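Local coordinates for protein Pcza361.24 (Amycolatopsis orientalis, PDB 3G2M) that probably methylates nitrogen on glycopeptide antibiotics or their precursors, using S-adenosyl-L-methionine as the methyl donor, at residues T108-S113 and T136-D141; P85-A90 and G152-S157; K185-L190 and L286-M291. One frame throughout, in Å; residues are numbered along the deposited sequence.

Contact 1: residues T108-S113 and T136-D141; sequences TALELS and TLVQGD
The amide of Q139 reaches over to the backbone of L112, where NE2 lies 2.8 Å from L112 O in one of two modelled conformers, a hydrogen bond that is therefore provisional and probably exists only part of the time. The acceptor lies 28° out of the amide plane, an oblique approach. The nearby carboxylate of E111 is gripped at both oxygens: S113 N meets OE2 at 3.1 Å, on the anti side and 35° out of the plane, while G92 N bonds to OE1. These groups sit where two parallel strands of a Rossmann-like class I methyltransferase sheet run out into loops. Strand 136-139 forms one edge of the sheet, and E111 and D141, at or just past the strand ends, are both S-adenosyl-L-methionine-binding residues of this protein, although no cofactor is bound to this chain. Fixing the E111 carboxylate from two backbone N-H groups would hold it ready for the cofactor.

Earlier along the strands the contacts are apolar on both faces. A109 CB meets L137 CD2 at 3.8 Å, and L137 also packs on F120 and R121 of helix 114-125; on the other face T108 CG2 touches V138 CG2 at 3.9 Å. L110, its CG anti to the backbone N (chi1 -178°), swings CD1 toward the edge strand, 3.9 Å from V138 CG1 and 3.7 Å from G140 CA. Further on, L112 CD1 lies 3.8 Å from D141 CB. The parallel ladder ends with G140 N bonded to E111 O at 3.0 Å, the donor standing well above the carbonyl plane.

Contact 2: residues P85-A90 and G152-S157; sequences PVLELA and GTVVIS
The axes of strands 86-89 and 153-156 run parallel, approaching to 4.7 Å with only 20° between them. The ladder is regular at its middle: L87 N bonds to T153 O and V155 N to L87 O, both at 2.9 Å, and L89 N points almost straight at V155 O. Water extends the pairing at both ends, one molecule bridging P85 O to G152 N and another L89 O to S157 N.

On one face L87 and V154 lie alongside each other, CB to CG2 at 4.0 Å, while L89 slants across V154 so that its CD1 rests 3.8 Å from V154 CG1. The reverse face carries V86, E88, T153 and V155. There the V155 side chain is turned (chi1 -60°) with CG2 between its own N and carbonyl carbon, which brings that methyl 3.8 Å from E88 CG. The extended E88 chain then carries its carboxylate on to T97, whose OG1 bonds to OE1.

These are the central strands of the class I methyltransferase sheet. Helix 166-179 packs against L89, V154 and I156; strand 107-111 flanks segment 85-90, and strand 184-191 flanks segment 152-157.

Contact 3: residues K185-L190 and L286-M291; sequences KFLLSL and LVEAVM
Strand 284-290, paired antiparallel with residues 185-190, is the reversed strand of the class I methyltransferase fold, the seventh in the classical count, inserted between the fifth and the sixth of an otherwise parallel sheet. Here its two neighbours are strands 184-191 and 267-274. The pairing with residues 185-190 is regular: F186 exchanges two backbone hydrogen bonds with A289, and L188 exchanges two with V287, the shortest being V287 N to L188 O at 2.8 Å.

One face of the pair is hydrocarbon throughout. V287 spreads its two methyls over different leucines, CG1 lying 3.9 Å from L188 CD1 and CG2 3.8 Å from L190 CD1. The F186 ring turns away from A289, and one of its faces receives L188 CG, 3.8 Å above the plane and offset toward the rim. L261 of helix 254-263 packs on F186, L188 and V287 alike.

On the opposite face L187 CD1 meets L286 CD1 at 3.8 Å, and both residues touch F75 of helix 69-79. The same L187 methyl is modelled unusually close to E288 CG, in a rotamer uncommon for leucine (chi1 -67°, chi2 -65°), and both features should be treated with caution. Beside it K185 and E288 run in the same direction. The lysine chain bends at its third torsion (chi3 -48°) and sets NZ 2.9 Å from E288 OE1, on the anti side of the carboxylate.

This salt bridge joins a partly exposed lysine to a buried glutamate, against which R78 also packs. The lysine would be expected to favour the ionised carboxylate and to offset part of the cost of burying its charge beside leucine.

All three contacts belong to one sheet and are successive samples across it. Contacts 1 and 2, centres about 11 Å apart, are joined by strands 107-111 and 86-89, where T108 N lies 2.8 Å from V86 O, a probable hydrogen bond. Contacts 2 and 3, centres about 10 Å apart, meet likewise through V154 O and L187 N, also 2.8 Å apart. Contacts 1 and 3 do not touch, their nearest atoms being about 10 Å apart. The cofactor-binding residues E111, D141 and S157 lie at or just past the C-terminal ends of parallel strands. From contact 3, S189 approaches S157, and both serines bond to E71.

Contact 1: residues T108-S113 and T136-D141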
loop_
_atom_site.group_PDB
_atom_site.type_symbol
_atom_site.label_atom_id
_atom_site.label_comp_id
_atom_site.label_asym_id
_atom_site.label_seq_id
_atom_site.Cartn_x
_atom_site.Cartn_y
_atom_site.Cartn_z
ATOM N N THR A 108 27.166 9.304 8.429
ATOM C CA THR A 108 27.001 9.636 7.021
ATOM C C THR A 108 25.503 9.807 6.800
ATOM O O THR A 108 24.725 8.871 7.003
ATOM C CB THR A 108 27.578 8.551 6.097
ATOM O OG1 THR A 108 28.982 8.421 6.344
ATOM C CG2 THR A 108 27.363 8.913 4.621
ATOM N N ALA A 109 25.099 11.023 6.448
ATOM C CA ALA A 109 23.689 11.332 6.271
ATOM C C ALA A 109 23.395 11.436 4.779
ATOM O O ALA A 109 23.988 12.250 4.083
ATOM C CB ALA A 109 23.335 12.613 6.990
ATOM N N LEU A 110 22.495 10.580 4.300
ATOM C CA LEU A 110 22.155 10.511 2.882
ATOM C C LEU A 110 20.807 11.176 2.622
ATOM O O LEU A 110 19.820 10.862 3.286
ATOM C CB LEU A 110 22.095 9.044 2.432
ATOM C CG LEU A 110 21.803 8.771 0.954
ATOM C CD1 LEU A 110 23.111 8.590 0.204
ATOM C CD2 LEU A 110 20.918 7.554 0.769
ATOM N N GLU A 111 20.755 12.064 1.634
ATOM C CA GLU A 111 19.540 12.822 1.370
ATOM C C GLU A 111 19.406 13.094 -0.127
ATOM O O GLU A 111 20.400 13.374 -0.805
ATOM C CB GLU A 111 19.542 14.117 2.201
ATOM C CG GLU A 111 18.455 15.147 1.887
ATOM C CD GLU A 111 17.047 14.577 1.906
ATOM O OE1 GLU A 111 16.751 13.721 2.762
ATOM O OE2 GLU A 111 16.236 14.990 1.053
ATOM N N LEU A 112 18.178 13.002 -0.633
ATOM C CA LEU A 112 17.915 13.117 -2.063
ATOM C C LEU A 112 17.897 14.559 -2.573
ATOM O O LEU A 112 18.416 14.843 -3.658
ATOM C CB LEU A 112 16.592 12.424 -2.413
ATOM C CG LEU A 112 16.203 12.293 -3.895
ATOM C CD1 LEU A 112 17.191 11.430 -4.659
ATOM C CD2 LEU A 112 14.791 11.726 -4.018
ATOM N N SER A 113 17.293 15.456 -1.794
ATOM C CA SER A 113 17.047 16.825 -2.239
ATOM C C SER A 113 18.254 17.729 -2.034
ATOM O O SER A 113 18.830 17.784 -0.944
ATOM C CB SER A 113 15.845 17.426 -1.510
ATOM O OG SER A 113 15.783 18.825 -1.758
ATOM N N THR A 136 29.064 13.552 7.703
ATOM C CA THR A 136 29.367 13.519 6.275
ATOM C C THR A 136 28.071 13.528 5.470
ATOM O O THR A 136 27.275 12.594 5.560
ATOM C CB THR A 136 30.184 12.264 5.888
ATOM O OG1 THR A 136 31.391 12.217 6.653
ATOM C CG2 THR A 136 30.540 12.276 4.397
ATOM N N LEU A 137 27.864 14.579 4.683
ATOM C CA LEU A 137 26.658 14.689 3.860
ATOM C C LEU A 137 26.851 14.123 2.460
ATOM O O LEU A 137 27.861 14.386 1.811
ATOM C CB LEU A 137 26.171 16.137 3.780
ATOM C CG LEU A 137 25.540 16.724 5.043
ATOM C CD1 LEU A 137 25.248 18.196 4.836
ATOM C CD2 LEU A 137 24.271 15.983 5.410
ATOM N N VAL A 138 25.869 13.347 2.002
ATOM C CA VAL A 138 25.938 12.704 0.687
ATOM C C VAL A 138 24.589 12.777 -0.022
ATOM O O VAL A 138 23.555 12.477 0.579
ATOM C CB VAL A 138 26.376 11.206 0.806
ATOM C CG1 VAL A 138 26.405 10.542 -0.566
ATOM C CG2 VAL A 138 27.738 11.091 1.466
ATOM N N GLN A 139 24.591 13.184 -1.289
ATOM C CA GLN A 139 23.359 13.170 -2.064
ATOM C C GLN A 139 23.088 11.763 -2.584
ATOM O O GLN A 139 23.961 11.125 -3.166
ATOM C CB GLN A 139 23.383 14.179 -3.215
ATOM C CG GLN A 139 22.041 14.265 -3.938
ATOM C CD GLN A 139 21.826 15.563 -4.687
ATOM O OE1 GLN A 139 22.748 16.357 -4.882
ATOM N NE2 GLN A 139 20.591 15.785 -5.116
ATOM N N GLY A 140 21.869 11.280 -2.361
ATOM C CA GLY A 140 21.510 9.953 -2.838
ATOM C C GLY A 140 20.074 9.577 -2.564
ATOM O O GLY A 140 19.390 10.230 -1.781
ATOM N N ASP A 141 19.646 8.503 -3.212
ATOM C CA ASP A 141 18.285 7.987 -3.125
ATOM C C ASP A 141 18.239 6.731 -2.248
ATOM O O ASP A 141 18.823 5.706 -2.603
ATOM C CB ASP A 141 17.815 7.646 -4.541
ATOM C CG ASP A 141 16.341 7.345 -4.623
ATOM O OD1 ASP A 141 15.739 6.862 -3.634
ATOM O OD2 ASP A 141 15.787 7.579 -5.708
#

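Contact 2: residues P85-A90 and G152-S157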
loop_
_atom_site.group_PDB
_atom_site.type_symbol
_atom_site.label_atom_id
_atom_site.label_comp_id
_atom_site.label_asym_id
_atom_site.label_seq_id
_atom_site.Cartn_x
_atom_site.Cartn_y
_atom_site.Cartn_z
ATOM N N PRO A 85 31.152 4.396 12.250
ATOM C CA PRO A 85 30.207 5.260 11.541
ATOM C C PRO A 85 28.821 4.645 11.313
ATOM O O PRO A 85 28.692 3.432 11.123
ATOM C CB PRO A 85 30.904 5.506 10.198
ATOM C CG PRO A 85 32.361 5.365 10.520
ATOM C CD PRO A 85 32.401 4.225 11.483
ATOM N N VAL A 86 27.807 5.504 11.337
ATOM C CA VAL A 86 26.414 5.108 11.111
ATOM C C VAL A 86 25.923 5.752 9.815
ATOM O O VAL A 86 26.172 6.926 9.574
ATOM C CB VAL A 86 25.508 5.538 12.303
ATOM C CG1 VAL A 86 24.045 5.171 12.060
ATOM C CG2 VAL A 86 26.001 4.914 13.616
ATOM N N LEU A 87 25.236 4.977 8.978
ATOM C CA LEU A 87 24.598 5.530 7.799
ATOM C C LEU A 87 23.134 5.850 8.106
ATOM O O LEU A 87 22.366 4.963 8.470
ATOM C CB LEU A 87 24.715 4.553 6.621
ATOM C CG LEU A 87 24.028 4.926 5.306
ATOM C CD1 LEU A 87 24.597 6.222 4.712
ATOM C CD2 LEU A 87 24.152 3.774 4.325
ATOM N N GLU A 88 22.760 7.120 7.994
ATOM C CA GLU A 88 21.358 7.511 8.153
ATOM C C GLU A 88 20.735 7.819 6.793
ATOM O O GLU A 88 21.179 8.722 6.091
ATOM C CB GLU A 88 21.201 8.704 9.099
ATOM C CG GLU A 88 19.741 9.076 9.361
ATOM C CD GLU A 88 19.561 10.417 10.044
ATOM O OE1 GLU A 88 20.560 11.008 10.505
ATOM O OE2 GLU A 88 18.404 10.879 10.129
ATOM N N LEU A 89 19.705 7.054 6.437
ATOM C CA LEU A 89 19.048 7.190 5.136
ATOM C C LEU A 89 17.934 8.211 5.212
ATOM O O LEU A 89 17.159 8.223 6.177
ATOM C CB LEU A 89 18.484 5.844 4.654
ATOM C CG LEU A 89 19.457 4.667 4.631
ATOM C CD1 LEU A 89 18.723 3.344 4.390
ATOM C CD2 LEU A 89 20.563 4.869 3.594
ATOM N N ALA A 90 17.855 9.044 4.174
ATOM C CA ALA A 90 16.848 10.098 4.049
ATOM C C ALA A 90 16.863 11.003 5.279
ATOM O O ALA A 90 15.842 11.184 5.951
ATOM C CB ALA A 90 15.452 9.495 3.798
ATOM N N GLY A 152 28.588 -0.402 10.145
ATOM C CA GLY A 152 28.152 -1.332 11.184
ATOM C C GLY A 152 26.697 -1.123 11.566
ATOM O O GLY A 152 26.064 -2.023 12.113
ATOM N N THR A 153 26.180 0.072 11.278
ATOM C CA THR A 153 24.808 0.470 11.605
ATOM C C THR A 153 24.216 1.299 10.466
ATOM O O THR A 153 24.842 2.246 9.991
ATOM C CB THR A 153 24.753 1.317 12.906
ATOM O OG1 THR A 153 25.477 0.654 13.949
ATOM C CG2 THR A 153 23.309 1.534 13.365
ATOM N N VAL A 154 23.015 0.926 10.027
ATOM C CA VAL A 154 22.246 1.711 9.066
ATOM C C VAL A 154 20.853 1.968 9.652
ATOM O O VAL A 154 20.201 1.047 10.129
ATOM C CB VAL A 154 22.137 1.008 7.678
ATOM C CG1 VAL A 154 21.267 1.832 6.716
ATOM C CG2 VAL A 154 23.519 0.775 7.064
ATOM N N VAL A 155 20.408 3.221 9.617
ATOM C CA VAL A 155 19.123 3.604 10.224
ATOM C C VAL A 155 18.192 4.321 9.241
ATOM O O VAL A 155 18.644 5.031 8.338
ATOM C CB VAL A 155 19.294 4.458 11.538
ATOM C CG1 VAL A 155 20.070 3.687 12.600
ATOM C CG2 VAL A 155 19.969 5.782 11.266
ATOM N N ILE A 156 16.886 4.112 9.419
ATOM C CA ILE A 156 15.879 4.829 8.642
ATOM C C ILE A 156 14.654 5.122 9.511
ATOM O O ILE A 156 14.228 4.283 10.308
ATOM C CB ILE A 156 15.501 4.075 7.320
ATOM C CG1 ILE A 156 14.701 4.982 6.373
ATOM C CG2 ILE A 156 14.758 2.756 7.597
ATOM C CD1 ILE A 156 14.533 4.404 4.976
ATOM N N SER A 157 14.107 6.321 9.353
ATOM C CA SER A 157 12.967 6.758 10.144
ATOM C C SER A 157 11.645 6.410 9.467
ATOM O O SER A 157 11.571 6.333 8.234
ATOM C CB SER A 157 13.062 8.264 10.402
ATOM O OG SER A 157 12.097 8.679 11.358
HETATM O O HOH W 1 28.216 1.412 13.342
HETATM O O HOH W 2 30.620 1.403 10.892
HETATM O O HOH W 3 14.966 8.523 7.687
#

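Contact 3: residues K185-L190 and L286-M291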
loop_
_atom_site.group_PDB
_atom_site.type_symbol
_atom_site.label_atom_id
_atom_site.label_comp_id
_atom_site.label_asym_id
_atom_site.label_seq_id
_atom_site.Cartn_x
_atom_site.Cartn_y
_atom_site.Cartn_z
ATOM N N LYS A 185 23.999 -3.926 11.731
ATOM C CA LYS A 185 22.547 -3.909 11.909
ATOM C C LYS A 185 21.799 -2.782 11.189
ATOM O O LYS A 185 22.301 -1.659 11.036
ATOM C CB LYS A 185 22.139 -4.019 13.388
ATOM C CG LYS A 185 22.706 -2.978 14.339
ATOM C CD LYS A 185 22.644 -3.491 15.799
ATOM C CE LYS A 185 21.262 -4.066 16.158
ATOM N NZ LYS A 185 21.255 -4.749 17.491
ATOM N N PHE A 186 20.600 -3.132 10.730
ATOM C CA PHE A 186 19.679 -2.220 10.072
ATOM C C PHE A 186 18.569 -1.907 11.066
ATOM O O PHE A 186 17.836 -2.802 11.486
ATOM C CB PHE A 186 19.115 -2.889 8.807
ATOM C CG PHE A 186 18.190 -2.015 7.995
ATOM C CD1 PHE A 186 18.249 -0.619 8.068
ATOM C CD2 PHE A 186 17.280 -2.599 7.108
ATOM C CE1 PHE A 186 17.398 0.174 7.305
ATOM C CE2 PHE A 186 16.431 -1.808 6.328
ATOM C CZ PHE A 186 16.484 -0.429 6.428
ATOM N N LEU A 187 18.467 -0.643 11.461
ATOM C CA LEU A 187 17.455 -0.223 12.430
ATOM C C LEU A 187 16.415 0.638 11.755
ATOM O O LEU A 187 16.753 1.561 11.015
ATOM C CB LEU A 187 18.079 0.567 13.589
ATOM C CG LEU A 187 19.038 -0.040 14.623
ATOM C CD1 LEU A 187 18.371 -1.084 15.479
ATOM C CD2 LEU A 187 20.297 -0.606 14.011
ATOM N N LEU A 188 15.148 0.336 12.020
ATOM C CA LEU A 188 14.043 1.107 11.465
ATOM C C LEU A 188 13.066 1.515 12.565
ATOM O O LEU A 188 12.789 0.735 13.471
ATOM C CB LEU A 188 13.282 0.292 10.405
ATOM C CG LEU A 188 13.990 -0.536 9.330
ATOM C CD1 LEU A 188 14.311 -1.939 9.832
ATOM C CD2 LEU A 188 13.084 -0.633 8.093
ATOM N N SER A 189 12.565 2.743 12.497
ATOM C CA SER A 189 11.377 3.099 13.261
ATOM C C SER A 189 10.186 3.051 12.317
ATOM O O SER A 189 10.322 3.360 11.129
ATOM C CB SER A 189 11.507 4.473 13.906
ATOM O OG SER A 189 11.504 5.505 12.938
ATOM N N LEU A 190 9.033 2.640 12.841
ATOM C CA LEU A 190 7.817 2.497 12.045
ATOM C C LEU A 190 6.625 2.909 12.882
ATOM O O LEU A 190 6.395 2.329 13.944
ATOM C CB LEU A 190 7.622 1.041 11.589
ATOM C CG LEU A 190 8.732 0.393 10.738
ATOM C CD1 LEU A 190 8.588 -1.122 10.691
ATOM C CD2 LEU A 190 8.764 0.972 9.340
ATOM N N LEU A 286 10.463 0.061 17.052
ATOM C CA LEU A 286 11.867 0.008 16.662
ATOM C C LEU A 286 12.224 -1.417 16.263
ATOM O O LEU A 286 12.233 -2.325 17.099
ATOM C CB LEU A 286 12.790 0.507 17.787
ATOM C CG LEU A 286 14.115 1.209 17.427
ATOM C CD1 LEU A 286 15.083 0.293 16.674
ATOM C CD2 LEU A 286 13.910 2.526 16.658
ATOM N N VAL A 287 12.526 -1.590 14.978
ATOM C CA VAL A 287 12.805 -2.901 14.387
ATOM C C VAL A 287 14.310 -3.053 14.182
ATOM O O VAL A 287 14.961 -2.149 13.660
ATOM C CB VAL A 287 12.046 -3.073 13.033
ATOM C CG1 VAL A 287 12.482 -4.338 12.287
ATOM C CG2 VAL A 287 10.531 -3.077 13.253
ATOM N N GLU A 288 14.863 -4.185 14.619
ATOM C CA GLU A 288 16.279 -4.501 14.388
ATOM C C GLU A 288 16.387 -5.669 13.422
ATOM O O GLU A 288 15.771 -6.721 13.638
ATOM C CB GLU A 288 16.979 -4.882 15.691
ATOM C CG GLU A 288 17.069 -3.774 16.720
ATOM C CD GLU A 288 17.393 -4.305 18.090
ATOM O OE1 GLU A 288 18.478 -4.918 18.236
ATOM O OE2 GLU A 288 16.560 -4.123 19.008
ATOM N N ALA A 289 17.183 -5.494 12.371
ATOM C CA ALA A 289 17.349 -6.546 11.372
ATOM C C ALA A 289 18.812 -6.757 11.021
ATOM O O ALA A 289 19.596 -5.805 10.964
ATOM C CB ALA A 289 16.537 -6.239 10.116
ATOM N N VAL A 290 19.164 -8.015 10.782
ATOM C CA VAL A 290 20.528 -8.390 10.402
ATOM C C VAL A 290 20.504 -9.411 9.265
ATOM O O VAL A 290 19.484 -10.057 9.025
ATOM C CB VAL A 290 21.325 -8.976 11.605
ATOM C CG1 VAL A 290 21.468 -7.940 12.727
ATOM C CG2 VAL A 290 20.672 -10.271 12.130
HETATM N N MSE A 291 21.629 -9.566 8.577
HETATM C CA MSE A 291 21.760 -10.612 7.566
HETATM C C MSE A 291 22.144 -11.927 8.243
HETATM O O MSE A 291 22.963 -11.922 9.158
HETATM C CB MSE A 291 22.802 -10.219 6.517
HETATM C CG MSE A 291 22.380 -9.042 5.644
HETATM SE SE MSE A 291 20.646 -9.351 4.806
HETATM C CE MSE A 291 21.141 -10.848 3.649
#